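Local coordinates for aclacinomycin oxidoreductase (AknOx) (Streptomyces galilaeus, PDB 2IPI) that catalyses the FAD-dependent, oxygen-consuming oxidation of the terminal sugar of aclacinomycin N to aclacinomycin A and then to aclacinomycin Y, at the AKY site. Numbering follows the deposited sequence.

The AKY site. Residues 48, 91, 149, 163, 294, 353-356, 358, 361, 391, 393, 397, 423, 425, 427-428, 469. With AKY (methyl (2S,4R)-2-ethyl-2,5,7-trihydroxy-6,11-dioxo-4-{[2,3,6-trideoxy-4-O-{2,6-dideoxy-4-O-[(2S,6S)-6-methyl-5-oxotetrahydro-2h -pyran-2-yl]-alpha-D-lyxo-hexopyranosyl}-3-(dimethylamino)-D-ribo-hexopyranosyl]oxy}-1,2,3,4,6,11-hexahydrotetracene-1-c arboxylate), chain B.
AKY, an aclacinomycin and only partly occupied, threads an elongated substrate cleft with its aromatic aglycone at one end and its terminal keto sugar at the other. The flat three-ring (anthraquinone) part of the aglycone is clamped between Phe358 and Trp391. Phe358 stacks over one face almost parallel to it, its CZ 3.3 Å from C18 of AKY. Trp391 covers the opposite face, its indole stacked on the same central ring and on the outermost one, where CZ3 stands 3.3 Å from C1 of AKY. Along one rim, the backbone O of Thr427 takes a weak hydrogen bond from the phenolic O4.

At the first, dimethylamino-bearing sugar, Thr427 turns OG1 beside its own backbone N (chi1 -43°) and hydrogen-bonds N11 of AKY at 2.9 Å, while its methyl CG2 rests against C51. Phe353, Asp354 and Thr355, the last poorly ordered, border the sugars on another side, and Tyr294 brings its ring carbon CE2 to the middle sugar's methyl C36.

On the terminal sugar, methyl C41 sits over the face of Trp423, whose CG is anti to the backbone N (chi1 -174°); Tyr469 in turn lays its ring face against Trp423 CD1. The Tyr469 hydroxyl OH donates a hydrogen bond of 2.8 Å to the keto oxygen O15 of AKY, which lies in the plane of the Tyr469 ring, at its edge. Tyr397 brings its OH tip to C40 of AKY, 3.2 Å away. Both tyrosines are catalytic proton acceptors, and they approach the sugar from different directions, near Cys149, one of the two flavin-linking residues. Strands 391-398 and 420-428 furnish much of the cleft floor, and loops, including 353-358, close over it.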
ATOM      1  N   PHE A  48     -14.193   0.232  -0.074  1.00 15.50           N
ATOM      2  CA  PHE A  48     -13.887   1.241  -1.084  1.00 15.20           C
ATOM      3  C   PHE A  48     -14.334   0.779  -2.468  1.00 19.47           C
ATOM      4  O   PHE A  48     -14.705   1.617  -3.297  1.00 10.28           O
ATOM      5  CB  PHE A  48     -12.381   1.502  -1.046  1.00 18.39           C
ATOM      6  CG  PHE A  48     -11.952   2.459  -2.155  1.00 23.84           C
ATOM      7  CD1 PHE A  48     -10.947   2.103  -3.031  1.00 25.07           C
ATOM      8  CD2 PHE A  48     -12.595   3.680  -2.267  1.00 25.92           C
ATOM      9  CE1 PHE A  48     -10.554   2.971  -4.039  1.00 26.12           C
ATOM     10  CE2 PHE A  48     -12.198   4.551  -3.266  1.00 25.92           C
ATOM     11  CZ  PHE A  48     -11.189   4.190  -4.138  1.00 24.68           C
ATOM     12  N   PHE A  91      -8.285  -3.646  -1.831  1.00 10.54           N
ATOM     13  CA  PHE A  91      -8.628  -3.685  -3.269  1.00 11.89           C
ATOM     14  C   PHE A  91      -9.436  -4.914  -3.659  1.00 12.21           C
ATOM     15  O   PHE A  91     -10.184  -4.898  -4.635  1.00 12.05           O
ATOM     16  CB  PHE A  91      -7.351  -3.657  -4.123  1.00 11.30           C
ATOM     17  CG  PHE A  91      -6.681  -2.290  -4.173  1.00  7.46           C
ATOM     18  CD1 PHE A  91      -5.322  -2.166  -3.967  1.00  6.41           C
ATOM     19  CD2 PHE A  91      -7.458  -1.174  -4.441  1.00 10.54           C
ATOM     20  CE1 PHE A  91      -4.719  -0.919  -4.014  1.00 11.84           C
ATOM     21  CE2 PHE A  91      -6.869   0.077  -4.473  1.00  9.61           C
ATOM     22  CZ  PHE A  91      -5.501   0.187  -4.268  1.00  9.67           C
ATOM     23  N   CYS A 149      -2.969   8.242  -0.185  1.00 18.37           N
ATOM     24  CA  CYS A 149      -4.390   8.618  -0.078  1.00 20.66           C
ATOM     25  C   CYS A 149      -4.821   8.946   1.350  1.00 20.40           C
ATOM     26  O   CYS A 149      -4.611   8.140   2.264  1.00 20.89           O
ATOM     27  CB  CYS A 149      -5.250   7.510  -0.697  1.00 23.03           C
ATOM     28  SG  CYS A 149      -4.559   6.730  -2.179  1.00 15.10           S
ATOM     29  N   TYR A 163       3.708   2.417   1.642  1.00 16.51           N
ATOM     30  CA  TYR A 163       4.795   3.317   1.316  1.00 16.15           C
ATOM     31  C   TYR A 163       4.192   4.581   0.713  1.00 14.48           C
ATOM     32  O   TYR A 163       3.033   4.609   0.304  1.00 10.55           O
ATOM     33  CB  TYR A 163       5.748   2.639   0.322  1.00 18.33           C
ATOM     34  CG  TYR A 163       5.320   2.822  -1.118  1.00 23.74           C
ATOM     35  CD1 TYR A 163       5.968   3.751  -1.928  1.00 24.34           C
ATOM     36  CD2 TYR A 163       4.281   2.093  -1.677  1.00 26.94           C
ATOM     37  CE1 TYR A 163       5.584   3.930  -3.242  1.00 28.30           C
ATOM     38  CE2 TYR A 163       3.887   2.267  -2.992  1.00 26.63           C
ATOM     39  CZ  TYR A 163       4.551   3.190  -3.770  1.00 26.73           C
ATOM     40  OH  TYR A 163       4.182   3.373  -5.079  1.00 22.54           O
ATOM     41  N   TYR A 294       1.452   8.421 -14.531  1.00 13.37           N
ATOM     42  CA  TYR A 294       0.159   7.828 -14.825  1.00 14.80           C
ATOM     43  C   TYR A 294       0.051   7.595 -16.341  1.00 15.54           C
ATOM     44  O   TYR A 294      -0.191   8.549 -17.069  1.00 20.06           O
ATOM     45  CB  TYR A 294      -1.021   8.676 -14.362  1.00 16.65           C
ATOM     46  CG  TYR A 294      -1.063   8.973 -12.884  1.00 17.49           C
ATOM     47  CD1 TYR A 294      -0.758  10.248 -12.414  1.00 19.65           C
ATOM     48  CD2 TYR A 294      -1.402   7.985 -11.967  1.00 18.46           C
ATOM     49  CE1 TYR A 294      -0.795  10.530 -11.060  1.00 19.49           C
ATOM     50  CE2 TYR A 294      -1.439   8.258 -10.609  1.00 17.89           C
ATOM     51  CZ  TYR A 294      -1.134   9.533 -10.172  1.00 19.16           C
ATOM     52  OH  TYR A 294      -1.175   9.800  -8.829  1.00 19.04           O
ATOM     53  N   PHE A 353      -8.300  12.104  -4.999  1.00 32.77           N
ATOM     54  CA  PHE A 353      -8.529  10.719  -5.404  1.00 30.89           C
ATOM     55  C   PHE A 353     -10.032  10.431  -5.463  1.00 29.61           C
ATOM     56  O   PHE A 353     -10.504   9.387  -5.045  1.00 29.60           O
ATOM     57  CB  PHE A 353      -7.832   9.749  -4.461  1.00 28.96           C
ATOM     58  CG  PHE A 353      -6.457  10.226  -4.015  1.00 27.70           C
ATOM     59  CD1 PHE A 353      -6.314  11.126  -2.971  1.00 26.89           C
ATOM     60  CD2 PHE A 353      -5.330   9.763  -4.670  1.00 26.05           C
ATOM     61  CE1 PHE A 353      -5.051  11.551  -2.594  1.00 25.59           C
ATOM     62  CE2 PHE A 353      -4.071  10.178  -4.277  1.00 25.52           C
ATOM     63  CZ  PHE A 353      -3.927  11.071  -3.235  1.00 23.79           C
ATOM     64  N   ASP A 354     -10.761  11.406  -5.999  1.00 31.07           N
ATOM     65  CA  ASP A 354     -12.210  11.360  -6.139  1.00 33.89           C
ATOM     66  C   ASP A 354     -12.651  10.164  -6.974  1.00 36.29           C
ATOM     67  O   ASP A 354     -12.226  10.018  -8.128  1.00 41.91           O
ATOM     68  CB  ASP A 354     -12.711  12.660  -6.780  1.00 33.99           C
ATOM     69  CG  ASP A 354     -14.179  12.678  -7.137  1.00 34.14           C
ATOM     70  OD1 ASP A 354     -14.926  13.530  -6.595  1.00 32.21           O
ATOM     71  OD2 ASP A 354     -14.631  11.868  -7.975  1.00 33.56           O
ATOM     72  N   THR A 355     -13.525   9.326  -6.417  1.00 35.76           N
ATOM     73  CA  THR A 355     -14.010   8.165  -7.171  1.00 35.92           C
ATOM     74  C   THR A 355     -14.957   8.559  -8.293  1.00 35.72           C
ATOM     75  O   THR A 355     -15.010   7.916  -9.344  1.00 34.54           O
ATOM     76  CB  THR A 355     -14.699   7.161  -6.229  1.00 36.95           C
ATOM     77  OG1 THR A 355     -14.328   5.835  -6.615  1.00 41.37           O
ATOM     78  CG2 THR A 355     -16.210   7.273  -6.343  1.00 41.28           C
ATOM     79  N   GLY A 356     -15.728   9.633  -8.123  1.00 35.88           N
ATOM     80  CA  GLY A 356     -16.640  10.139  -9.125  1.00 34.62           C
ATOM     81  C   GLY A 356     -17.658   9.140  -9.626  1.00 35.37           C
ATOM     82  O   GLY A 356     -18.055   9.183 -10.795  1.00 33.43           O
ATOM     83  N   PHE A 358     -17.409   6.030 -10.290  1.00 21.47           N
ATOM     84  CA  PHE A 358     -16.762   4.833 -10.828  1.00 19.31           C
ATOM     85  C   PHE A 358     -16.074   4.091  -9.684  1.00 15.37           C
ATOM     86  O   PHE A 358     -14.887   4.277  -9.453  1.00 14.47           O
ATOM     87  CB  PHE A 358     -15.759   5.164 -11.921  1.00 21.54           C
ATOM     88  CG  PHE A 358     -16.254   6.150 -12.962  1.00 23.85           C
ATOM     89  CD1 PHE A 358     -16.920   5.743 -14.096  1.00 25.02           C
ATOM     90  CD2 PHE A 358     -16.039   7.508 -12.759  1.00 27.00           C
ATOM     91  CE1 PHE A 358     -17.365   6.647 -15.043  1.00 24.70           C
ATOM     92  CE2 PHE A 358     -16.457   8.427 -13.704  1.00 27.06           C
ATOM     93  CZ  PHE A 358     -17.119   7.998 -14.837  1.00 26.32           C
ATOM     94  N   THR A 361     -13.342  -1.551  -9.189  1.00 12.75           N
ATOM     95  CA  THR A 361     -11.962  -1.651  -9.631  1.00  9.30           C
ATOM     96  C   THR A 361     -11.390  -3.071  -9.569  1.00 11.27           C
ATOM     97  O   THR A 361     -11.801  -3.926  -8.798  1.00 19.94           O
ATOM     98  CB  THR A 361     -10.998  -0.774  -8.795  1.00 15.05           C
ATOM     99  OG1 THR A 361     -10.953  -1.322  -7.462  1.00 15.79           O
ATOM    100  CG2 THR A 361     -11.473   0.659  -8.668  1.00 18.20           C
ATOM    101  N   TRP A 391     -11.541   1.882 -19.032  1.00 24.32           N
ATOM    102  CA  TRP A 391     -10.679   2.861 -18.396  1.00 25.73           C
ATOM    103  C   TRP A 391      -9.474   2.229 -17.708  1.00 23.91           C
ATOM    104  O   TRP A 391      -9.503   2.038 -16.487  1.00 19.44           O
ATOM    105  CB  TRP A 391     -11.477   3.654 -17.352  1.00 28.91           C
ATOM    106  CG  TRP A 391     -11.382   5.134 -17.526  1.00 30.78           C
ATOM    107  CD1 TRP A 391     -10.741   6.026 -16.721  1.00 31.48           C
ATOM    108  CD2 TRP A 391     -11.967   5.896 -18.593  1.00 31.72           C
ATOM    109  NE1 TRP A 391     -10.889   7.301 -17.224  1.00 34.75           N
ATOM    110  CE2 TRP A 391     -11.638   7.245 -18.373  1.00 33.13           C
ATOM    111  CE3 TRP A 391     -12.731   5.562 -19.710  1.00 31.14           C
ATOM    112  CZ2 TRP A 391     -12.046   8.268 -19.228  1.00 29.69           C
ATOM    113  CZ3 TRP A 391     -13.134   6.581 -20.558  1.00 31.66           C
ATOM    114  CH2 TRP A 391     -12.791   7.916 -20.311  1.00 30.54           C
ATOM    115  N   GLU A 393      -5.129   1.828 -16.929  1.00 19.41           N
ATOM    116  CA  GLU A 393      -3.916   2.635 -16.816  1.00 21.46           C
ATOM    117  C   GLU A 393      -2.819   1.881 -16.062  1.00 17.31           C
ATOM    118  O   GLU A 393      -3.092   0.975 -15.282  1.00 13.37           O
ATOM    119  CB  GLU A 393      -4.185   3.980 -16.152  1.00 25.70           C
ATOM    120  CG  GLU A 393      -4.817   3.961 -14.765  1.00 27.80           C
ATOM    121  CD  GLU A 393      -3.818   4.501 -13.745  1.00 29.72           C
ATOM    122  OE1 GLU A 393      -4.164   5.336 -12.883  1.00 23.66           O
ATOM    123  OE2 GLU A 393      -2.662   4.040 -13.865  1.00 30.48           O
ATOM    124  N   TYR A 397       5.884   4.167 -10.192  1.00 13.98           N
ATOM    125  CA  TYR A 397       6.346   4.929  -9.039  1.00 15.31           C
ATOM    126  C   TYR A 397       7.858   4.903  -8.877  1.00 11.88           C
ATOM    127  O   TYR A 397       8.475   3.838  -8.875  1.00 14.10           O
ATOM    128  CB  TYR A 397       5.712   4.390  -7.737  1.00 12.32           C
ATOM    129  CG  TYR A 397       4.209   4.420  -7.819  1.00 13.41           C
ATOM    130  CD1 TYR A 397       3.496   3.440  -8.524  1.00 13.40           C
ATOM    131  CD2 TYR A 397       3.501   5.434  -7.204  1.00 12.27           C
ATOM    132  CE1 TYR A 397       2.116   3.487  -8.593  1.00 15.41           C
ATOM    133  CE2 TYR A 397       2.123   5.484  -7.272  1.00 16.53           C
ATOM    134  CZ  TYR A 397       1.433   4.511  -7.969  1.00 16.34           C
ATOM    135  OH  TYR A 397       0.058   4.573  -8.021  1.00 21.08           O
ATOM    136  N   TRP A 423       1.588  -0.291 -10.514  1.00 11.05           N
ATOM    137  CA  TRP A 423       0.235  -0.678 -10.127  1.00 11.25           C
ATOM    138  C   TRP A 423      -0.700  -0.557 -11.323  1.00 14.83           C
ATOM    139  O   TRP A 423      -0.902   0.563 -11.800  1.00 19.45           O
ATOM    140  CB  TRP A 423      -0.295   0.202  -8.998  1.00 11.47           C
ATOM    141  CG  TRP A 423      -1.620  -0.184  -8.401  1.00 14.54           C
ATOM    142  CD1 TRP A 423      -1.873  -1.324  -7.699  1.00 12.09           C
ATOM    143  CD2 TRP A 423      -2.852   0.547  -8.445  1.00 15.77           C
ATOM    144  NE1 TRP A 423      -3.190  -1.342  -7.305  1.00 17.06           N
ATOM    145  CE2 TRP A 423      -3.815  -0.204  -7.750  1.00 16.23           C
ATOM    146  CE3 TRP A 423      -3.248   1.770  -9.004  1.00 13.42           C
ATOM    147  CZ2 TRP A 423      -5.134   0.211  -7.596  1.00 18.33           C
ATOM    148  CZ3 TRP A 423      -4.554   2.185  -8.850  1.00 15.94           C
ATOM    149  CH2 TRP A 423      -5.498   1.415  -8.151  1.00 17.36           C
ATOM    150  N   SER A 425      -4.489  -1.051 -13.218  1.00 14.24           N
ATOM    151  CA  SER A 425      -5.896  -1.128 -12.893  1.00 14.05           C
ATOM    152  C   SER A 425      -6.822  -0.848 -14.078  1.00 15.52           C
ATOM    153  O   SER A 425      -6.386  -0.324 -15.096  1.00 18.59           O
ATOM    154  CB  SER A 425      -6.234  -0.113 -11.785  1.00 18.92           C
ATOM    155  OG  SER A 425      -6.166   1.212 -12.297  1.00 21.77           O
ATOM    156  N   THR A 427     -10.983   0.600 -13.860  1.00 14.44           N
ATOM    157  CA  THR A 427     -11.931   1.307 -13.019  1.00 15.60           C
ATOM    158  C   THR A 427     -13.204   1.562 -13.815  1.00 15.19           C
ATOM    159  O   THR A 427     -13.062   1.987 -14.968  1.00 18.85           O
ATOM    160  CB  THR A 427     -11.351   2.652 -12.536  1.00 14.16           C
ATOM    161  OG1 THR A 427      -9.992   2.443 -12.135  1.00 18.26           O
ATOM    162  CG2 THR A 427     -12.153   3.160 -11.354  1.00 11.09           C
ATOM    163  N   TRP A 428     -14.351   1.282 -13.219  1.00 14.40           N
ATOM    164  CA  TRP A 428     -15.624   1.430 -13.927  1.00 15.62           C
ATOM    165  C   TRP A 428     -16.808   1.633 -12.992  1.00 17.47           C
ATOM    166  O   TRP A 428     -16.700   1.614 -11.778  1.00 16.53           O
ATOM    167  CB  TRP A 428     -15.904   0.245 -14.838  1.00 15.29           C
ATOM    168  CG  TRP A 428     -16.165  -1.107 -14.297  1.00 16.75           C
ATOM    169  CD1 TRP A 428     -17.394  -1.715 -14.196  1.00 18.11           C
ATOM    170  CD2 TRP A 428     -15.215  -2.054 -13.781  1.00 15.33           C
ATOM    171  NE1 TRP A 428     -17.259  -2.970 -13.655  1.00 18.77           N
ATOM    172  CE2 TRP A 428     -15.939  -3.206 -13.390  1.00 15.76           C
ATOM    173  CE3 TRP A 428     -13.832  -2.065 -13.604  1.00 15.66           C
ATOM    174  CZ2 TRP A 428     -15.319  -4.330 -12.840  1.00 12.82           C
ATOM    175  CZ3 TRP A 428     -13.223  -3.179 -13.061  1.00 16.13           C
ATOM    176  CH2 TRP A 428     -13.965  -4.301 -12.684  1.00 12.66           C
ATOM    177  N   TYR A 469      -1.489  -4.928  -2.492  1.00 12.11           N
ATOM    178  CA  TYR A 469      -2.013  -5.151  -3.808  1.00 12.17           C
ATOM    179  C   TYR A 469      -2.430  -6.617  -3.962  1.00 13.92           C
ATOM    180  O   TYR A 469      -1.802  -7.338  -4.739  1.00 11.55           O
ATOM    181  CB  TYR A 469      -0.981  -4.849  -4.890  1.00 12.89           C
ATOM    182  CG  TYR A 469      -0.424  -3.446  -4.974  1.00 14.21           C
ATOM    183  CD1 TYR A 469       0.651  -3.215  -5.824  1.00 15.52           C
ATOM    184  CD2 TYR A 469      -0.933  -2.382  -4.247  1.00 15.98           C
ATOM    185  CE1 TYR A 469       1.214  -1.961  -5.954  1.00 15.42           C
ATOM    186  CE2 TYR A 469      -0.381  -1.116  -4.365  1.00 13.56           C
ATOM    187  CZ  TYR A 469       0.687  -0.919  -5.217  1.00 14.92           C
ATOM    188  OH  TYR A 469       1.256   0.328  -5.360  1.00 16.80           O
TER
HETATM  189  O15 AKY B 601       0.374   2.777  -4.360  0.68 19.00           O
HETATM  190  C42 AKY B 601      -0.704   3.332  -4.643  0.68 18.15           C
HETATM  191  C40 AKY B 601      -0.658   4.853  -4.928  0.68 20.21           C
HETATM  192  C38 AKY B 601      -1.933   5.445  -5.372  0.68 21.14           C
HETATM  193  C39 AKY B 601      -2.024   2.557  -5.046  0.68 19.78           C
HETATM  194  C41 AKY B 601      -2.293   1.435  -5.733  0.68 28.90           C
HETATM  195  O14 AKY B 601      -3.201   3.330  -4.997  0.68 19.65           O
HETATM  196  C37 AKY B 601      -3.069   4.548  -5.717  0.68 19.03           C
HETATM  197  O13 AKY B 601      -4.252   5.306  -5.733  0.68 16.38           O
HETATM  198  C35 AKY B 601      -5.159   4.997  -6.749  0.68 17.83           C
HETATM  199  C34 AKY B 601      -5.198   6.058  -7.854  0.68 14.14           C
HETATM  200  C36 AKY B 601      -3.938   6.710  -8.034  0.68 10.85           C
HETATM  201  O11 AKY B 601      -6.304   7.100  -7.696  0.68 17.33           O
HETATM  202  C33 AKY B 601      -6.533   4.655  -6.199  0.68 18.12           C
HETATM  203  O12 AKY B 601      -6.602   3.570  -5.138  0.68 18.15           O
HETATM  204  C32 AKY B 601      -7.346   5.768  -5.970  0.68 20.68           C
HETATM  205  C31 AKY B 601      -7.587   6.490  -7.155  0.68 21.39           C
HETATM  206  O7  AKY B 601     -10.802   8.150 -12.548  0.68 30.98           O
HETATM  207  C7  AKY B 601     -12.121   8.667 -12.359  0.68 27.62           C
HETATM  208  C8  AKY B 601     -12.040  10.050 -11.841  0.68 29.31           C
HETATM  209  C9  AKY B 601     -11.790  11.020 -12.968  0.68 27.74           C
HETATM  210  O9  AKY B 601     -10.715  10.517 -13.683  0.68 23.87           O
HETATM  211  C13 AKY B 601     -11.573  12.373 -12.393  0.68 27.33           C
HETATM  212  C14 AKY B 601     -10.326  12.221 -11.520  0.68 19.43           C
HETATM  213  C20 AKY B 601     -12.779   8.614 -13.701  0.68 24.55           C
HETATM  214  C19 AKY B 601     -13.146   9.738 -14.444  0.68 24.05           C
HETATM  215  C10 AKY B 601     -13.028  11.087 -13.776  0.68 24.52           C
HETATM  216  C11 AKY B 601     -13.809   9.599 -15.663  0.68 20.26           C
HETATM  217  C18 AKY B 601     -14.130   8.333 -16.153  0.68 18.40           C
HETATM  218  C17 AKY B 601     -13.775   7.195 -15.418  0.68 17.54           C
HETATM  219  C6  AKY B 601     -13.098   7.358 -14.215  0.68 21.21           C
HETATM  220  O6  AKY B 601     -12.747   6.281 -13.480  0.68 14.26           O
HETATM  221  C12 AKY B 601     -14.852   8.216 -17.363  0.68 18.55           C
HETATM  222  O3  AKY B 601     -15.168   9.217 -18.041  0.68 26.45           O
HETATM  223  C15 AKY B 601     -15.233   6.927 -17.813  0.68 14.28           C
HETATM  224  C1  AKY B 601     -16.004   6.814 -18.969  0.68 13.08           C
HETATM  225  C2  AKY B 601     -16.452   5.576 -19.432  0.68 13.73           C
HETATM  226  C3  AKY B 601     -16.094   4.438 -18.709  0.68 14.57           C
HETATM  227  C16 AKY B 601     -14.881   5.777 -17.073  0.68 16.66           C
HETATM  228  C5  AKY B 601     -14.150   5.908 -15.872  0.68 16.19           C
HETATM  229  O5  AKY B 601     -13.837   4.960 -15.125  0.68 11.24           O
HETATM  230  C4  AKY B 601     -15.324   4.535 -17.553  0.68 17.91           C
HETATM  231  O4  AKY B 601     -15.027   3.386 -16.894  0.68 17.83           O
HETATM  232  O18 AKY B 601      -8.255   5.773  -8.205  0.68 29.94           O
HETATM  233  C45 AKY B 601     -10.492   7.133 -11.585  0.68 33.76           C
HETATM  234  C43 AKY B 601     -14.261  11.250 -12.891  0.68 26.00           C
HETATM  235  O16 AKY B 601     -14.785  10.282 -12.328  0.68 35.03           O
HETATM  236  O17 AKY B 601     -14.837  12.475 -12.720  0.68 25.78           O
HETATM  237  C44 AKY B 601     -16.186  12.391 -13.196  0.68 31.42           C
HETATM  238  O19 AKY B 601     -10.723   7.531 -10.256  0.68 34.50           O
HETATM  239  C47 AKY B 601      -8.529   5.873 -10.612  0.68 34.13           C
HETATM  240  N11 AKY B 601      -8.507   4.400 -10.651  0.68 32.00           N
HETATM  241  C52 AKY B 601      -7.307   3.725 -11.009  0.68 17.56           C
HETATM  242  C51 AKY B 601      -9.333   3.693  -9.731  0.68 38.26           C
HETATM  243  C46 AKY B 601      -9.038   6.715 -11.776  0.68 33.72           C
HETATM  244  C48 AKY B 601      -8.694   6.618  -9.286  0.68 33.41           C
HETATM  245  C49 AKY B 601     -10.155   6.970  -9.060  0.68 34.43           C
HETATM  246  C50 AKY B 601     -11.014   6.145  -8.094  0.68 32.63           C